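Local coordinates for type II restriction enzyme NgoMIV (PDB 4ABT), which recognises the double-stranded DNA sequence 5'-GCCGGC-3' as a magnesium-dependent homotetramer and cleaves it after the first G, at residues P139-T144 against I184-T189. Sequence-based numbering, arbitrary orientation.
Sequences PDIIVT and ISCKWT. With CA (calcium ion), chain F; nucleotides of chain D.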
loop_
_atom_site.group_PDB
_atom_site.type_symbol
_atom_site.label_atom_id
_atom_site.label_comp_id
_atom_site.label_asym_id
_atom_site.label_seq_id
_atom_site.Cartn_x
_atom_site.Cartn_y
_atom_site.Cartn_z
ATOM N N PRO B 139 -5.759 -9.729 16.388
ATOM C CA PRO B 139 -5.808 -8.553 17.244
ATOM C C PRO B 139 -5.714 -8.921 18.738
ATOM O O PRO B 139 -5.897 -10.081 19.108
ATOM C CB PRO B 139 -7.140 -7.926 16.885
ATOM C CG PRO B 139 -7.483 -8.538 15.555
ATOM C CD PRO B 139 -7.023 -9.927 15.679
ATOM N N ASP B 140 -5.330 -7.958 19.568
ATOM C CA ASP B 140 -5.263 -8.207 20.986
ATOM C C ASP B 140 -6.649 -8.075 21.545
ATOM O O ASP B 140 -7.075 -8.930 22.317
ATOM C CB ASP B 140 -4.306 -7.237 21.714
ATOM C CG ASP B 140 -2.867 -7.324 21.188
ATOM O OD1 ASP B 140 -2.461 -8.407 20.654
ATOM O OD2 ASP B 140 -2.142 -6.311 21.307
ATOM N N ILE B 141 -7.340 -6.987 21.165
ATOM C CA ILE B 141 -8.636 -6.715 21.690
ATOM C C ILE B 141 -9.501 -6.322 20.470
ATOM O O ILE B 141 -9.070 -5.517 19.633
ATOM C CB ILE B 141 -8.586 -5.551 22.628
ATOM C CG1 ILE B 141 -7.670 -5.802 23.841
ATOM C CG2 ILE B 141 -9.992 -5.223 23.108
ATOM C CD1 ILE B 141 -7.316 -4.509 24.525
ATOM N N ILE B 142 -10.702 -6.871 20.341
ATOM C CA ILE B 142 -11.585 -6.380 19.307
ATOM C C ILE B 142 -12.801 -5.678 19.922
ATOM O O ILE B 142 -13.208 -5.951 21.070
ATOM C CB ILE B 142 -11.980 -7.538 18.321
ATOM C CG1 ILE B 142 -12.657 -8.653 19.072
ATOM C CG2 ILE B 142 -10.710 -8.105 17.601
ATOM C CD1 ILE B 142 -13.560 -9.560 18.221
ATOM N N VAL B 143 -13.388 -4.766 19.169
ATOM C CA VAL B 143 -14.725 -4.338 19.471
ATOM C C VAL B 143 -15.603 -4.716 18.306
ATOM O O VAL B 143 -15.278 -4.398 17.184
ATOM C CB VAL B 143 -14.823 -2.860 19.669
ATOM C CG1 VAL B 143 -16.286 -2.507 20.124
ATOM C CG2 VAL B 143 -13.778 -2.359 20.668
ATOM N N THR B 144 -16.725 -5.378 18.556
ATOM C CA THR B 144 -17.608 -5.780 17.455
ATOM C C THR B 144 -19.043 -5.181 17.640
ATOM O O THR B 144 -19.403 -4.698 18.718
ATOM C CB THR B 144 -17.669 -7.317 17.274
ATOM O OG1 THR B 144 -18.204 -7.901 18.454
ATOM C CG2 THR B 144 -16.259 -7.922 17.057
ATOM N N ILE B 184 -7.644 -3.292 18.583
ATOM C CA ILE B 184 -6.844 -2.507 19.521
ATOM C C ILE B 184 -5.582 -3.293 19.848
ATOM O O ILE B 184 -5.695 -4.310 20.492
ATOM C CB ILE B 184 -7.641 -2.223 20.842
ATOM C CG1 ILE B 184 -9.004 -1.588 20.532
ATOM C CG2 ILE B 184 -6.899 -1.242 21.684
ATOM C CD1 ILE B 184 -9.969 -1.395 21.734
ATOM N N SER B 185 -4.399 -2.834 19.418
ATOM C CA SER B 185 -3.117 -3.466 19.817
ATOM C C SER B 185 -2.560 -2.866 21.125
ATOM O O SER B 185 -2.499 -1.656 21.272
ATOM C CB SER B 185 -2.035 -3.218 18.793
ATOM O OG SER B 185 -2.151 -4.050 17.642
ATOM N N CYS B 186 -2.133 -3.722 22.044
ATOM C CA CYS B 186 -1.497 -3.317 23.279
ATOM C C CYS B 186 0.002 -3.604 23.306
ATOM O O CYS B 186 0.464 -4.654 22.881
ATOM C CB CYS B 186 -2.193 -4.026 24.420
ATOM S SG CYS B 186 -3.912 -3.662 24.477
ATOM N N LYS B 187 0.773 -2.636 23.764
ATOM C CA LYS B 187 2.217 -2.808 23.924
ATOM C C LYS B 187 2.621 -2.213 25.288
ATOM O O LYS B 187 2.689 -1.003 25.497
ATOM C CB LYS B 187 3.034 -2.279 22.710
ATOM C CG LYS B 187 2.535 -2.863 21.330
ATOM C CD LYS B 187 3.486 -2.666 20.146
ATOM C CE LYS B 187 3.259 -3.706 19.030
ATOM N NZ LYS B 187 3.777 -5.122 19.371
ATOM N N TRP B 188 2.807 -3.115 26.243
ATOM C CA TRP B 188 3.183 -2.723 27.614
ATOM C C TRP B 188 4.421 -1.863 27.508
ATOM O O TRP B 188 4.421 -0.752 28.007
ATOM C CB TRP B 188 3.421 -3.947 28.522
ATOM C CG TRP B 188 3.907 -3.581 29.882
ATOM C CD1 TRP B 188 5.074 -4.004 30.481
ATOM C CD2 TRP B 188 3.288 -2.666 30.815
ATOM N NE1 TRP B 188 5.205 -3.413 31.725
ATOM C CE2 TRP B 188 4.121 -2.605 31.957
ATOM C CE3 TRP B 188 2.100 -1.910 30.806
ATOM C CZ2 TRP B 188 3.818 -1.808 33.057
ATOM C CZ3 TRP B 188 1.789 -1.140 31.910
ATOM C CH2 TRP B 188 2.649 -1.075 33.011
ATOM N N THR B 189 5.445 -2.368 26.808
ATOM C CA THR B 189 6.614 -1.579 26.456
ATOM C C THR B 189 6.903 -1.794 24.988
ATOM O O THR B 189 6.328 -2.711 24.364
ATOM C CB THR B 189 7.823 -1.982 27.267
ATOM O OG1 THR B 189 8.186 -3.321 26.925
ATOM C CG2 THR B 189 7.527 -1.880 28.787
HETATM CA CA CA F . 0.221 -6.625 21.412
ATOM P P DC D 6 3.711 -6.737 25.138
ATOM O OP1 DC D 6 2.761 -5.863 25.880
ATOM O OP2 DC D 6 4.029 -6.415 23.715
ATOM O "O5'" DC D 6 5.090 -6.949 25.873
ATOM C "C5'" DC D 6 5.000 -7.270 27.269
ATOM C "C4'" DC D 6 6.389 -7.481 27.857
ATOM O "O4'" DC D 6 6.965 -8.553 27.092
ATOM C "C3'" DC D 6 7.372 -6.307 27.761
ATOM O "O3'" DC D 6 7.894 -6.237 29.056
ATOM C "C2'" DC D 6 8.399 -6.665 26.723
ATOM C "C1'" DC D 6 8.289 -8.197 26.663
ATOM N N1 DC D 6 8.582 -8.750 25.258
ATOM C C2 DC D 6 9.744 -9.500 25.015
ATOM O O2 DC D 6 10.498 -9.709 25.996
ATOM N N3 DC D 6 9.993 -9.992 23.745
ATOM C C4 DC D 6 9.121 -9.731 22.739
ATOM N N4 DC D 6 9.350 -10.162 21.478
ATOM C C5 DC D 6 7.934 -8.959 22.997
ATOM C C6 DC D 6 7.717 -8.486 24.242
ATOM P P DG D 7 9.316 -5.756 29.531
ATOM O OP1 DG D 7 9.264 -5.797 31.008
ATOM O OP2 DG D 7 9.802 -4.582 28.762
ATOM O "O5'" DG D 7 10.216 -6.935 28.982
ATOM C "C5'" DG D 7 10.428 -8.152 29.761
ATOM C "C4'" DG D 7 11.901 -8.311 30.070
ATOM O "O4'" DG D 7 12.664 -8.634 28.867
ATOM C "C3'" DG D 7 12.592 -7.086 30.710
ATOM O "O3'" DG D 7 13.491 -7.668 31.707
ATOM C "C2'" DG D 7 13.269 -6.376 29.498
ATOM C "C1'" DG D 7 13.464 -7.503 28.480
ATOM N N9 DG D 7 13.096 -7.163 27.102
ATOM C C8 DG D 7 12.265 -6.157 26.696
ATOM N N7 DG D 7 12.137 -6.077 25.426
ATOM C C5 DG D 7 12.911 -7.098 24.932
ATOM C C6 DG D 7 13.168 -7.511 23.603
ATOM O O6 DG D 7 12.687 -7.044 22.536
ATOM N N1 DG D 7 14.085 -8.581 23.545
ATOM C C2 DG D 7 14.652 -9.200 24.648
ATOM N N2 DG D 7 15.504 -10.249 24.459
ATOM N N3 DG D 7 14.391 -8.802 25.877
ATOM C C4 DG D 7 13.529 -7.754 25.952
ATOM P P DC D 5 1.977 -9.554 20.362
ATOM O OP1 DC D 5 0.778 -8.743 20.626
ATOM O OP2 DC D 5 3.073 -9.091 19.483
ATOM O "O5'" DC D 5 2.595 -9.921 21.798
ATOM C "C5'" DC D 5 1.659 -10.115 22.945
ATOM C "C4'" DC D 5 2.488 -10.293 24.189
ATOM O "O4'" DC D 5 3.271 -11.483 23.984
ATOM C "C3'" DC D 5 3.570 -9.238 24.387
ATOM O "O3'" DC D 5 3.061 -8.158 25.207
ATOM C "C2'" DC D 5 4.662 -9.951 25.142
ATOM C "C1'" DC D 5 4.523 -11.376 24.625
ATOM N N1 DC D 5 5.541 -11.818 23.689
ATOM C C2 DC D 5 6.697 -12.438 24.173
ATOM O O2 DC D 5 6.841 -12.617 25.398
ATOM N N3 DC D 5 7.619 -12.855 23.252
ATOM C C4 DC D 5 7.426 -12.668 21.914
ATOM N N4 DC D 5 8.326 -13.106 21.039
ATOM C C5 DC D 5 6.269 -12.000 21.426
ATOM C C6 DC D 5 5.362 -11.622 22.346
HETATM O O HOH W 1 0.256 -5.719 19.055
HETATM O O HOH W 2 2.533 -6.600 21.466
HETATM O O HOH W 3 -0.238 -7.423 23.712
#
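Asp140, just ahead of strand 141-145, reaches to the end of the antiparallel neighbour, where its carboxylate and the backbone of Cys186 share a calcium ion at a site assigned to magnesium. Its CB lies 3.5 Å from Ile184 O, and CG stands beside the backbone N (chi1 -60°), which carries the carboxylate past Ser185 to the metal. At the tip OD2 is the metal ligand, at 2.4 Å, while OD1 stays 3.3 Å from both the ion and DC5 OP1 of chain D; the calcium probably offsets the repulsion between carboxylate and phosphate. With its anti lone pair OD2 also accepts a nearly straight hydrogen bond from Cys186 N (2.7 Å, N-H...O 165°). Metal and amide together thus fix the rotation of the carboxylate. Cys186 binds through its carbonyl, O to calcium 2.5 Å, while SG packs against Ile141 CD1 at 3.5 Å. DC5 OP1 and three waters complete the six ligands. One water accepts from Lys187 NZ and donates to OP2 of DC6 of chain D, tying the lysine to the metal site.

Behind the site, Ile141 and Ile184 form a hydrogen-bonded antiparallel pair. Ile184 N gives a 2.8 Å bond to Ile141 O; the return bond from Ile141 N to Ile184 O is longer and more bent (138°). Both side chains lie on the same sheet face, where Ile184 CD1 touches Ile141 CG2 and Val143 CG2. Beyond the strand end, Trp188 N donates a hydrogen bond to OP1 of DC6 (2.8 Å), and Thr189 OG1 donates to OP2 of DG7 of chain D. At the ends of two adjacent strands, Pro139-Asp140 and Ser185-Cys186-Lys187, with serine in the acidic position and Glu70 of helix 62-81 nearby as a possible substitute, form a variant PD-(D/E)XK nuclease active site.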